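Local coordinates for CBS domain protein (Porphyromonas gingivalis, PDB 2NQW) that is of unknown function but, as the transporter associated (CorC_HlyC) domain of a CBS-domain membrane protein, may take part in binding flavin adenine dinucleotide, at residues Tyr17-Arg29 with Phe39-Leu52. Sequence-based numbering, arbitrary orientation.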
loop_
_atom_site.group_PDB
_atom_site.type_symbol
_atom_site.label_atom_id
_atom_site.label_comp_id
_atom_site.label_asym_id
_atom_site.label_seq_id
_atom_site.Cartn_x
_atom_site.Cartn_y
_atom_site.Cartn_z
ATOM N N TYR A 17 2.970 -8.888 2.595
ATOM C CA TYR A 17 4.049 -8.237 1.873
ATOM C C TYR A 17 4.431 -6.964 2.588
ATOM O O TYR A 17 3.592 -6.311 3.187
ATOM C CB TYR A 17 3.601 -7.881 0.427
ATOM C CG TYR A 17 3.079 -9.088 -0.299
ATOM C CD1 TYR A 17 3.961 -10.037 -0.824
ATOM C CD2 TYR A 17 1.717 -9.324 -0.376
ATOM C CE1 TYR A 17 3.494 -11.182 -1.453
ATOM C CE2 TYR A 17 1.224 -10.478 -0.973
ATOM C CZ TYR A 17 2.124 -11.400 -1.505
ATOM O OH TYR A 17 1.667 -12.550 -2.133
ATOM N N LEU A 18 5.685 -6.579 2.458
ATOM C CA LEU A 18 6.119 -5.227 2.877
ATOM C C LEU A 18 6.595 -4.496 1.632
ATOM O O LEU A 18 7.456 -5.026 0.899
ATOM C CB LEU A 18 7.252 -5.293 3.888
ATOM C CG LEU A 18 6.904 -5.943 5.202
ATOM C CD1 LEU A 18 8.166 -6.108 6.068
ATOM C CD2 LEU A 18 5.898 -5.046 5.952
ATOM N N PHE A 19 6.028 -3.307 1.378
ATOM C CA PHE A 19 6.423 -2.492 0.216
ATOM C C PHE A 19 6.976 -1.163 0.671
ATOM O O PHE A 19 6.457 -0.557 1.632
ATOM C CB PHE A 19 5.194 -2.198 -0.665
ATOM C CG PHE A 19 4.930 -3.246 -1.708
ATOM C CD1 PHE A 19 5.405 -3.075 -3.009
ATOM C CD2 PHE A 19 4.256 -4.417 -1.391
ATOM C CE1 PHE A 19 5.189 -4.073 -3.998
ATOM C CE2 PHE A 19 4.043 -5.409 -2.356
ATOM C CZ PHE A 19 4.508 -5.220 -3.666
ATOM N N GLU A 20 7.934 -0.642 -0.085
ATOM C CA GLU A 20 8.317 0.757 0.068
ATOM C C GLU A 20 7.091 1.637 -0.197
ATOM O O GLU A 20 6.336 1.398 -1.154
ATOM C CB GLU A 20 9.446 1.106 -0.915
ATOM C CG GLU A 20 10.724 0.350 -0.630
ATOM C CD GLU A 20 11.826 0.598 -1.662
ATOM O OE1 GLU A 20 11.563 1.161 -2.741
ATOM O OE2 GLU A 20 12.968 0.161 -1.391
ATOM N N GLY A 21 6.915 2.697 0.601
ATOM C CA GLY A 21 5.731 3.549 0.416
ATOM C C GLY A 21 5.693 4.242 -0.938
ATOM O O GLY A 21 4.614 4.476 -1.497
ATOM N N LYS A 22 6.865 4.560 -1.484
ATOM C CA LYS A 22 6.922 5.263 -2.757
ATOM C C LYS A 22 6.639 4.380 -3.956
ATOM O O LYS A 22 6.606 4.879 -5.101
ATOM C CB LYS A 22 8.308 5.891 -2.950
ATOM C CG LYS A 22 9.380 4.856 -3.329
ATOM C CD LYS A 22 10.742 5.495 -3.630
ATOM C CE LYS A 22 11.750 4.422 -3.967
ATOM N NZ LYS A 22 11.350 3.631 -5.153
ATOM N N THR A 23 6.421 3.069 -3.736
ATOM C CA THR A 23 6.220 2.183 -4.905
ATOM C C THR A 23 4.991 2.630 -5.697
ATOM O O THR A 23 3.913 2.862 -5.107
ATOM C CB THR A 23 6.010 0.739 -4.445
ATOM O OG1 THR A 23 7.080 0.347 -3.565
ATOM C CG2 THR A 23 5.979 -0.217 -5.664
ATOM N N SER A 24 5.106 2.741 -7.025
ATOM C CA SER A 24 3.925 3.126 -7.779
ATOM C C SER A 24 2.842 2.035 -7.667
ATOM O O SER A 24 3.139 0.842 -7.531
ATOM C CB SER A 24 4.293 3.355 -9.235
ATOM O OG SER A 24 4.663 2.133 -9.857
ATOM N N LEU A 25 1.583 2.430 -7.777
ATOM C CA LEU A 25 0.520 1.430 -7.835
ATOM C C LEU A 25 0.696 0.501 -9.025
ATOM O O LEU A 25 0.408 -0.688 -8.921
ATOM C CB LEU A 25 -0.874 2.083 -7.864
ATOM C CG LEU A 25 -1.232 2.869 -6.578
ATOM C CD1 LEU A 25 -2.681 3.325 -6.706
ATOM C CD2 LEU A 25 -1.081 1.963 -5.377
ATOM N N SER A 26 1.177 1.040 -10.153
ATOM C CA SER A 26 1.546 0.202 -11.318
ATOM C C SER A 26 2.464 -0.926 -10.897
ATOM O O SER A 26 2.238 -2.093 -11.240
ATOM C CB SER A 26 2.256 1.056 -12.384
ATOM O OG SER A 26 1.271 1.707 -13.173
ATOM N N ASP A 27 3.527 -0.573 -10.182
ATOM C CA ASP A 27 4.517 -1.562 -9.786
ATOM C C ASP A 27 3.964 -2.519 -8.739
ATOM O O ASP A 27 4.320 -3.694 -8.745
ATOM C CB ASP A 27 5.809 -0.918 -9.313
ATOM C CG ASP A 27 6.632 -0.360 -10.477
ATOM O OD1 ASP A 27 6.267 -0.589 -11.668
ATOM O OD2 ASP A 27 7.624 0.326 -10.184
ATOM N N VAL A 28 3.102 -2.049 -7.833
ATOM C CA VAL A 28 2.457 -2.987 -6.913
ATOM C C VAL A 28 1.634 -4.019 -7.707
ATOM O O VAL A 28 1.700 -5.231 -7.425
ATOM C CB VAL A 28 1.551 -2.265 -5.873
ATOM C CG1 VAL A 28 0.831 -3.269 -4.984
ATOM C CG2 VAL A 28 2.392 -1.301 -4.981
ATOM N N ARG A 29 0.842 -3.563 -8.678
ATOM C CA ARG A 29 0.049 -4.498 -9.462
ATOM C C ARG A 29 0.940 -5.442 -10.239
ATOM O O ARG A 29 0.629 -6.629 -10.376
ATOM C CB ARG A 29 -0.886 -3.753 -10.425
ATOM C CG ARG A 29 -1.976 -2.935 -9.709
ATOM C CD ARG A 29 -3.059 -2.477 -10.684
ATOM N NE ARG A 29 -2.499 -1.582 -11.687
ATOM C CZ ARG A 29 -2.419 -0.255 -11.612
ATOM N NH1 ARG A 29 -2.968 0.422 -10.601
ATOM N NH2 ARG A 29 -1.801 0.424 -12.593
ATOM N N PHE A 39 -7.158 -1.359 -7.527
ATOM C CA PHE A 39 -7.289 -0.243 -6.571
ATOM C C PHE A 39 -8.361 0.754 -7.000
ATOM O O PHE A 39 -8.506 1.820 -6.375
ATOM C CB PHE A 39 -5.913 0.416 -6.347
ATOM C CG PHE A 39 -4.859 -0.572 -5.908
ATOM C CD1 PHE A 39 -5.055 -1.361 -4.775
ATOM C CD2 PHE A 39 -3.689 -0.709 -6.639
ATOM C CE1 PHE A 39 -4.075 -2.282 -4.371
ATOM C CE2 PHE A 39 -2.707 -1.624 -6.243
ATOM C CZ PHE A 39 -2.892 -2.416 -5.122
ATOM N N GLY A 40 -9.103 0.372 -8.036
ATOM C CA GLY A 40 -10.362 1.063 -8.354
ATOM C C GLY A 40 -10.249 2.528 -8.707
ATOM O O GLY A 40 -9.177 3.050 -9.034
ATOM N N GLU A 41 -11.374 3.236 -8.637
ATOM C CA GLU A 41 -11.380 4.648 -8.994
ATOM C C GLU A 41 -10.522 5.459 -8.044
ATOM O O GLU A 41 -9.875 6.420 -8.460
ATOM C CB GLU A 41 -12.810 5.206 -8.998
ATOM C CG GLU A 41 -13.643 4.674 -10.116
ATOM C CD GLU A 41 -15.006 5.350 -10.192
ATOM O OE1 GLU A 41 -15.095 6.575 -10.463
ATOM O OE2 GLU A 41 -16.010 4.666 -9.977
ATOM N N LEU A 42 -10.518 5.108 -6.763
ATOM C CA LEU A 42 -9.695 5.825 -5.840
ATOM C C LEU A 42 -8.208 5.736 -6.259
ATOM O O LEU A 42 -7.446 6.732 -6.246
ATOM C CB LEU A 42 -9.928 5.222 -4.460
ATOM C CG LEU A 42 -9.532 6.152 -3.340
ATOM C CD1 LEU A 42 -10.422 7.423 -3.287
ATOM C CD2 LEU A 42 -9.586 5.423 -2.039
ATOM N N GLY A 43 -7.777 4.526 -6.602
ATOM C CA GLY A 43 -6.384 4.343 -7.003
ATOM C C GLY A 43 -6.046 5.125 -8.248
ATOM O O GLY A 43 -4.897 5.512 -8.451
ATOM N N ASP A 44 -7.032 5.370 -9.110
ATOM C CA ASP A 44 -6.780 6.115 -10.338
ATOM C C ASP A 44 -6.433 7.575 -10.041
ATOM O O ASP A 44 -5.947 8.277 -10.906
ATOM C CB ASP A 44 -8.026 6.088 -11.227
ATOM C CG ASP A 44 -8.260 4.756 -11.894
ATOM O OD1 ASP A 44 -7.351 3.894 -11.926
ATOM O OD2 ASP A 44 -9.399 4.582 -12.426
ATOM N N GLU A 45 -6.704 8.043 -8.831
ATOM C CA GLU A 45 -6.454 9.435 -8.456
ATOM C C GLU A 45 -5.049 9.681 -7.948
ATOM O O GLU A 45 -4.680 10.845 -7.699
ATOM C CB GLU A 45 -7.441 9.826 -7.335
ATOM C CG GLU A 45 -8.907 9.786 -7.831
ATOM C CD GLU A 45 -10.007 9.809 -6.768
ATOM O OE1 GLU A 45 -9.700 9.903 -5.561
ATOM O OE2 GLU A 45 -11.194 9.697 -7.179
ATOM N N VAL A 46 -4.262 8.613 -7.783
ATOM C CA VAL A 46 -2.946 8.745 -7.156
ATOM C C VAL A 46 -1.927 7.893 -7.886
ATOM O O VAL A 46 -2.282 7.070 -8.743
ATOM C CB VAL A 46 -3.009 8.316 -5.651
ATOM C CG1 VAL A 46 -3.939 9.222 -4.858
ATOM C CG2 VAL A 46 -3.420 6.829 -5.559
ATOM N N ASP A 47 -0.660 8.066 -7.525
ATOM C CA ASP A 47 0.431 7.382 -8.211
ATOM C C ASP A 47 1.131 6.286 -7.416
ATOM O O ASP A 47 1.760 5.409 -8.009
ATOM C CB ASP A 47 1.521 8.381 -8.665
ATOM C CG ASP A 47 2.582 7.716 -9.504
ATOM O OD1 ASP A 47 2.186 7.031 -10.468
ATOM O OD2 ASP A 47 3.785 7.845 -9.185
ATOM N N THR A 48 1.079 6.368 -6.092
ATOM C CA THR A 48 1.882 5.466 -5.265
ATOM C C THR A 48 1.065 4.782 -4.180
ATOM O O THR A 48 -0.060 5.191 -3.898
ATOM C CB THR A 48 3.053 6.204 -4.578
ATOM O OG1 THR A 48 2.480 7.102 -3.625
ATOM C CG2 THR A 48 3.938 6.976 -5.605
ATOM N N LEU A 49 1.662 3.766 -3.570
ATOM C CA LEU A 49 1.017 3.063 -2.481
ATOM C C LEU A 49 0.747 3.973 -1.277
ATOM O O LEU A 49 -0.345 3.954 -0.696
ATOM C CB LEU A 49 1.879 1.835 -2.121
ATOM C CG LEU A 49 1.252 0.878 -1.111
ATOM C CD1 LEU A 49 -0.049 0.259 -1.577
ATOM C CD2 LEU A 49 2.284 -0.197 -0.797
ATOM N N SER A 50 1.727 4.798 -0.910
ATOM C CA SER A 50 1.473 5.740 0.169
ATOM C C SER A 50 0.399 6.747 -0.267
ATOM O O SER A 50 -0.437 7.125 0.561
ATOM C CB SER A 50 2.771 6.418 0.605
ATOM O OG SER A 50 3.301 7.160 -0.469
ATOM N N GLY A 51 0.367 7.129 -1.547
ATOM C CA GLY A 51 -0.700 8.018 -2.020
ATOM C C GLY A 51 -2.068 7.382 -1.863
ATOM O O GLY A 51 -3.032 8.069 -1.479
ATOM N N LEU A 52 -2.192 6.084 -2.170
ATOM C CA LEU A 52 -3.479 5.414 -1.996
ATOM C C LEU A 52 -3.874 5.446 -0.511
ATOM O O LEU A 52 -5.036 5.689 -0.177
ATOM C CB LEU A 52 -3.391 3.972 -2.488
ATOM C CG LEU A 52 -4.674 3.150 -2.328
ATOM C CD1 LEU A 52 -5.850 3.762 -3.104
ATOM C CD2 LEU A 52 -4.393 1.730 -2.810
HETATM O O HOH W 1 0.983 3.981 -10.592
HETATM O O HOH W 2 -5.756 -0.385 -9.796
HETATM O O HOH W 3 -3.851 3.328 -10.692
#
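The Phe39 ring meets Val28 CG1 at its edge, near the ring plane, 3.8 Å from CZ, while Leu25 CD2 near Phe39 CD2 and Arg29 CG near Phe39 CE2 come to it obliquely. Arg29 runs past this ring in the opposite direction and bends at chi3 (-63°); its guanidinium plane is turned 53° from the ring plane. Leu25 O and Ser26 N lie off-centre over one guanidinium face. One water accepts from Phe39 N and, weakly, from Arg29 NH1; a second accepts from NH1 and donates weakly to Gly43 O. Thr23 OG1, which donates to Glu20 O, lies at the edge of the Phe19 ring, in plane; Leu49 CD2 approaches obliquely, 3.5 Å from Phe19 CB.

Leu25 forks between two groups of partners: CD1 reaches Val46 CG2 at 3.8 Å, whereas CD2 lies against the Thr48 carbonyl and the Leu49 backbone. Main-chain bonds run from the first residues of the helices to loop carbonyls of the other segment. Ser50 N reaches Gly21 O on a lone pair at 3.0 Å, Leu49 N meets Thr23 O almost head-on (C=O...N 171°), and Leu25 N binds Asp47 O from above the carbonyl plane.

Ser24 and Thr48, whose CA atoms are 4.0 Å apart, form a single beta bridge, and each is an N-cap: Ser24 OG accepts from Asp27 N, Thr48 OG1 from Gly51 N. The arrangement thus pairs two capped helix starts, packing helices 25-32 and 49-57 beside the antiparallel sheet of this alpha+beta transporter associated domain.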